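Local coordinates for hypothetical protein PA0115 (Pseudomonas aeruginosa, PDB 1XEB) that probably acts as an N-acetyltransferase of the GNAT superfamily, transferring an acetyl group from acetyl-CoA to an amine, at residues Arg25-Glu39 / Ile78-Gln90. Residues are numbered along the deposited sequence; the frame is centred on the assembly and turned at random.
Sequences RTEVFVVEQKCPYQE and IGRVVSSSAARGQ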
loop_
_atom_site.group_PDB
_atom_site.type_symbol
_atom_site.label_atom_id
_atom_site.label_comp_id
_atom_site.label_asym_id
_atom_site.label_seq_id
_atom_site.Cartn_x
_atom_site.Cartn_y
_atom_site.Cartn_z
ATOM N N ARG A 25 9.982 2.528 2.127
ATOM C CA ARG A 25 9.652 1.937 0.835
ATOM C C ARG A 25 10.897 1.557 0.045
ATOM O O ARG A 25 10.950 0.491 -0.594
ATOM C CB ARG A 25 8.770 2.908 0.044
ATOM C CG ARG A 25 7.302 2.815 0.422
ATOM C CD ARG A 25 6.497 4.004 -0.070
ATOM N NE ARG A 25 6.809 4.388 -1.449
ATOM C CZ ARG A 25 6.193 5.375 -2.076
ATOM N NH1 ARG A 25 6.520 5.695 -3.330
ATOM N NH2 ARG A 25 5.232 6.037 -1.441
ATOM N N THR A 26 11.905 2.417 0.108
ATOM C CA THR A 26 13.145 2.177 -0.608
ATOM C C THR A 26 13.893 1.022 0.032
ATOM O O THR A 26 14.448 0.147 -0.655
ATOM C CB THR A 26 14.056 3.417 -0.578
ATOM O OG1 THR A 26 13.409 4.509 -1.235
ATOM C CG2 THR A 26 15.358 3.122 -1.274
ATOM N N GLU A 27 13.905 1.022 1.360
ATOM C CA GLU A 27 14.601 -0.019 2.094
ATOM C C GLU A 27 14.084 -1.402 1.732
ATOM O O GLU A 27 14.865 -2.328 1.557
ATOM C CB GLU A 27 14.454 0.224 3.589
ATOM C CG GLU A 27 15.038 -0.870 4.472
ATOM C CD GLU A 27 14.883 -0.531 5.940
ATOM O OE1 GLU A 27 15.695 0.280 6.447
ATOM O OE2 GLU A 27 13.934 -1.055 6.575
ATOM N N VAL A 28 12.765 -1.537 1.610
ATOM C CA VAL A 28 12.179 -2.826 1.275
ATOM C C VAL A 28 12.067 -3.138 -0.216
ATOM O O VAL A 28 12.577 -4.156 -0.655
ATOM C CB VAL A 28 10.805 -2.981 1.940
ATOM C CG1 VAL A 28 10.164 -4.306 1.548
ATOM C CG2 VAL A 28 10.985 -2.916 3.457
ATOM N N PHE A 29 11.414 -2.281 -0.995
ATOM C CA PHE A 29 11.253 -2.534 -2.431
ATOM C C PHE A 29 12.521 -2.357 -3.256
ATOM O O PHE A 29 12.701 -3.052 -4.252
ATOM C CB PHE A 29 10.130 -1.661 -3.013
ATOM C CG PHE A 29 8.800 -1.897 -2.372
ATOM C CD1 PHE A 29 8.057 -0.836 -1.871
ATOM C CD2 PHE A 29 8.318 -3.192 -2.207
ATOM C CE1 PHE A 29 6.860 -1.050 -1.206
ATOM C CE2 PHE A 29 7.126 -3.420 -1.547
ATOM C CZ PHE A 29 6.389 -2.347 -1.038
ATOM N N VAL A 30 13.400 -1.442 -2.860
ATOM C CA VAL A 30 14.637 -1.259 -3.606
ATOM C C VAL A 30 15.789 -2.095 -3.052
ATOM O O VAL A 30 16.328 -2.954 -3.738
ATOM C CB VAL A 30 15.095 0.212 -3.622
ATOM C CG1 VAL A 30 16.419 0.334 -4.367
ATOM C CG2 VAL A 30 14.054 1.075 -4.279
ATOM N N VAL A 31 16.155 -1.868 -1.797
ATOM C CA VAL A 31 17.286 -2.587 -1.225
ATOM C C VAL A 31 17.134 -4.062 -0.898
ATOM O O VAL A 31 17.751 -4.911 -1.540
ATOM C CB VAL A 31 17.811 -1.880 0.034
ATOM C CG1 VAL A 31 19.079 -2.601 0.551
ATOM C CG2 VAL A 31 18.112 -0.425 -0.285
ATOM N N GLU A 32 16.331 -4.394 0.100
ATOM C CA GLU A 32 16.224 -5.799 0.441
ATOM C C GLU A 32 15.686 -6.657 -0.695
ATOM O O GLU A 32 15.987 -7.850 -0.768
ATOM C CB GLU A 32 15.415 -5.990 1.728
ATOM C CG GLU A 32 13.922 -5.937 1.611
ATOM C CD GLU A 32 13.256 -6.338 2.920
ATOM O OE1 GLU A 32 13.508 -5.647 3.935
ATOM O OE2 GLU A 32 12.498 -7.341 2.935
ATOM N N GLN A 33 14.925 -6.058 -1.605
ATOM C CA GLN A 33 14.390 -6.814 -2.730
ATOM C C GLN A 33 15.240 -6.653 -3.996
ATOM O O GLN A 33 14.876 -7.128 -5.071
ATOM C CB GLN A 33 12.918 -6.431 -2.986
ATOM C CG GLN A 33 11.959 -6.981 -1.901
ATOM C CD GLN A 33 10.501 -6.678 -2.178
ATOM O OE1 GLN A 33 10.178 -5.981 -3.139
ATOM N NE2 GLN A 33 9.610 -7.195 -1.334
ATOM N N LYS A 34 16.378 -5.983 -3.845
ATOM C CA LYS A 34 17.338 -5.766 -4.926
ATOM C C LYS A 34 16.684 -5.396 -6.244
ATOM O O LYS A 34 16.895 -6.044 -7.278
ATOM C CB LYS A 34 18.201 -7.020 -5.073
ATOM C CG LYS A 34 18.963 -7.331 -3.780
ATOM C CD LYS A 34 19.482 -8.762 -3.724
ATOM C CE LYS A 34 20.213 -9.015 -2.408
ATOM N NZ LYS A 34 19.821 -10.306 -1.771
ATOM N N CYS A 35 15.913 -4.324 -6.198
ATOM C CA CYS A 35 15.180 -3.856 -7.353
ATOM C C CYS A 35 15.449 -2.369 -7.582
ATOM O O CYS A 35 14.860 -1.516 -6.939
ATOM C CB CYS A 35 13.690 -4.109 -7.114
ATOM S SG CYS A 35 12.645 -3.749 -8.522
ATOM N N PRO A 36 16.360 -2.047 -8.508
ATOM C CA PRO A 36 16.686 -0.651 -8.790
ATOM C C PRO A 36 15.665 -0.007 -9.705
ATOM O O PRO A 36 15.961 0.288 -10.876
ATOM C CB PRO A 36 18.062 -0.749 -9.426
ATOM C CG PRO A 36 17.943 -2.008 -10.239
ATOM C CD PRO A 36 17.225 -2.956 -9.290
ATOM N N TYR A 37 14.466 0.202 -9.161
ATOM C CA TYR A 37 13.380 0.808 -9.908
ATOM C C TYR A 37 13.076 2.171 -9.294
ATOM O O TYR A 37 13.612 2.515 -8.244
ATOM C CB TYR A 37 12.145 -0.096 -9.883
ATOM C CG TYR A 37 11.228 0.085 -8.689
ATOM C CD1 TYR A 37 11.677 -0.133 -7.386
ATOM C CD2 TYR A 37 9.900 0.462 -8.870
ATOM C CE1 TYR A 37 10.812 0.022 -6.288
ATOM C CE2 TYR A 37 9.035 0.615 -7.794
ATOM C CZ TYR A 37 9.489 0.395 -6.507
ATOM O OH TYR A 37 8.610 0.548 -5.461
ATOM N N GLN A 38 12.215 2.935 -9.961
ATOM C CA GLN A 38 11.865 4.284 -9.531
ATOM C C GLN A 38 10.801 4.331 -8.460
ATOM O O GLN A 38 9.622 4.511 -8.748
ATOM C CB GLN A 38 11.418 5.118 -10.741
ATOM C CG GLN A 38 10.870 6.493 -10.385
ATOM C CD GLN A 38 11.820 7.293 -9.490
ATOM O OE1 GLN A 38 12.001 6.988 -8.290
ATOM N NE2 GLN A 38 12.439 8.320 -10.074
ATOM N N GLU A 39 11.240 4.195 -7.216
ATOM C CA GLU A 39 10.359 4.210 -6.064
ATOM C C GLU A 39 9.557 5.503 -5.954
ATOM O O GLU A 39 8.382 5.474 -5.594
ATOM C CB GLU A 39 11.197 4.008 -4.798
ATOM C CG GLU A 39 10.415 3.905 -3.495
ATOM C CD GLU A 39 9.442 2.745 -3.494
ATOM O OE1 GLU A 39 9.897 1.607 -3.722
ATOM O OE2 GLU A 39 8.232 2.973 -3.262
ATOM N N ILE A 78 -4.734 0.387 -3.943
ATOM C CA ILE A 78 -3.918 0.134 -2.754
ATOM C C ILE A 78 -2.565 -0.368 -3.255
ATOM O O ILE A 78 -2.514 -1.258 -4.083
ATOM C CB ILE A 78 -4.585 -0.942 -1.871
ATOM C CG1 ILE A 78 -5.644 -0.306 -0.995
ATOM C CG2 ILE A 78 -3.561 -1.661 -1.030
ATOM C CD1 ILE A 78 -6.491 -1.330 -0.285
ATOM N N GLY A 79 -1.474 0.201 -2.759
ATOM C CA GLY A 79 -0.165 -0.227 -3.202
ATOM C C GLY A 79 0.918 0.122 -2.201
ATOM O O GLY A 79 0.628 0.660 -1.129
ATOM N N ARG A 80 2.166 -0.174 -2.562
ATOM C CA ARG A 80 3.321 0.081 -1.711
ATOM C C ARG A 80 3.101 -0.459 -0.289
ATOM O O ARG A 80 3.465 0.183 0.702
ATOM C CB ARG A 80 3.612 1.577 -1.684
ATOM C CG ARG A 80 4.084 2.137 -3.015
ATOM C CD ARG A 80 5.434 1.558 -3.370
ATOM N NE ARG A 80 6.151 2.309 -4.405
ATOM C CZ ARG A 80 5.903 2.244 -5.705
ATOM N NH1 ARG A 80 6.626 2.969 -6.554
ATOM N NH2 ARG A 80 4.938 1.460 -6.159
ATOM N N VAL A 81 2.488 -1.640 -0.207
ATOM C CA VAL A 81 2.210 -2.283 1.074
ATOM C C VAL A 81 3.539 -2.794 1.613
ATOM O O VAL A 81 4.201 -3.624 0.982
ATOM C CB VAL A 81 1.204 -3.453 0.913
ATOM C CG1 VAL A 81 1.074 -4.213 2.228
ATOM C CG2 VAL A 81 -0.161 -2.907 0.495
ATOM N N VAL A 82 3.929 -2.288 2.779
ATOM C CA VAL A 82 5.218 -2.652 3.353
ATOM C C VAL A 82 5.230 -2.634 4.878
ATOM O O VAL A 82 4.480 -1.905 5.526
ATOM C CB VAL A 82 6.327 -1.680 2.823
ATOM C CG1 VAL A 82 6.093 -0.269 3.354
ATOM C CG2 VAL A 82 7.701 -2.155 3.228
ATOM N N SER A 83 6.101 -3.445 5.448
ATOM C CA SER A 83 6.231 -3.500 6.887
ATOM C C SER A 83 7.714 -3.692 7.125
ATOM O O SER A 83 8.361 -4.439 6.399
ATOM C CB SER A 83 5.433 -4.682 7.449
ATOM O OG SER A 83 6.078 -5.911 7.158
ATOM N N SER A 84 8.259 -3.009 8.127
ATOM C CA SER A 84 9.685 -3.127 8.437
ATOM C C SER A 84 10.079 -4.570 8.764
ATOM O O SER A 84 9.381 -5.275 9.502
ATOM C CB SER A 84 10.053 -2.220 9.610
ATOM O OG SER A 84 11.447 -2.284 9.858
ATOM N N SER A 85 11.207 -5.006 8.220
ATOM C CA SER A 85 11.656 -6.382 8.447
ATOM C C SER A 85 11.737 -6.767 9.921
ATOM O O SER A 85 11.494 -7.910 10.272
ATOM C CB SER A 85 13.023 -6.624 7.790
ATOM O OG SER A 85 14.047 -5.862 8.414
ATOM N N ALA A 86 12.070 -5.811 10.776
ATOM C CA ALA A 86 12.206 -6.080 12.201
ATOM C C ALA A 86 10.881 -6.325 12.914
ATOM O O ALA A 86 10.842 -6.972 13.966
ATOM C CB ALA A 86 12.944 -4.927 12.875
ATOM N N ALA A 87 9.801 -5.806 12.337
ATOM C CA ALA A 87 8.479 -5.957 12.924
ATOM C C ALA A 87 7.597 -6.935 12.148
ATOM O O ALA A 87 6.375 -6.823 12.160
ATOM C CB ALA A 87 7.817 -4.599 12.992
ATOM N N ARG A 88 8.204 -7.908 11.486
ATOM C CA ARG A 88 7.430 -8.856 10.696
ATOM C C ARG A 88 7.042 -10.148 11.388
ATOM O O ARG A 88 7.628 -10.533 12.397
ATOM C CB ARG A 88 8.172 -9.196 9.407
ATOM C CG ARG A 88 8.243 -8.050 8.438
ATOM C CD ARG A 88 9.019 -8.424 7.199
ATOM N NE ARG A 88 9.162 -7.268 6.326
ATOM C CZ ARG A 88 10.001 -7.202 5.303
ATOM N NH1 ARG A 88 10.785 -8.235 5.014
ATOM N NH2 ARG A 88 10.061 -6.095 4.576
ATOM N N GLY A 89 6.051 -10.822 10.812
ATOM C CA GLY A 89 5.575 -12.067 11.373
ATOM C C GLY A 89 4.617 -11.857 12.529
ATOM O O GLY A 89 4.133 -12.827 13.113
ATOM N N GLN A 90 4.331 -10.600 12.859
ATOM C CA GLN A 90 3.427 -10.289 13.957
ATOM C C GLN A 90 2.036 -9.852 13.499
ATOM O O GLN A 90 1.267 -9.266 14.279
ATOM C CB GLN A 90 4.035 -9.204 14.846
ATOM C CG GLN A 90 5.235 -9.666 15.659
ATOM C CD GLN A 90 5.025 -11.045 16.289
ATOM O OE1 GLN A 90 5.459 -12.066 15.738
ATOM N NE2 GLN A 90 4.342 -11.080 17.437
#
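Arg80, on the strand, meets Glu39 of the loop after helix 15-32: NE of Arg80 forms a salt bridge to Glu39 OE2, doubtfully short at 2.5 Å, and NH1 reaches Glu39 O at 3.2 Å. A bend at chi2 (-66°) turns the arginine toward this loop. Tyr37 OH lies over one face of its guanidinium, and Arg25 stands at nearly a right angle to it (planes 86° apart). NE of Arg25 also holds Glu39 OE2, at 2.7 Å, while its NH1 and Arg80 NH1 reach Glu39 O from opposite faces of the carbonyl plane. The remaining guanidinium nitrogen of Arg25, NH2, pairs with Asp44. Next along the strand, Val81 O sits at the ring edge of Phe29, 3.2 Å from CZ. Val82 turns back to the helix, its CG2 3.4 Å from Val28 CG2. Past the strand end, Arg88 reaches back with an extended side chain: NE and NH2 share Ser83 O, and NH1 and NH2 both grip Glu32 OE2, with NH1 at 2.8 Å on the syn lone pair. Helix 15-32 thus crosses the GNAT strand 76-83 with an apolar middle between two ionic clusters; Glu39, with Asp44 on Arg25, probably offsets the two neighbouring arginine charges, and Arg88 ties the helix end to the turn after the strand.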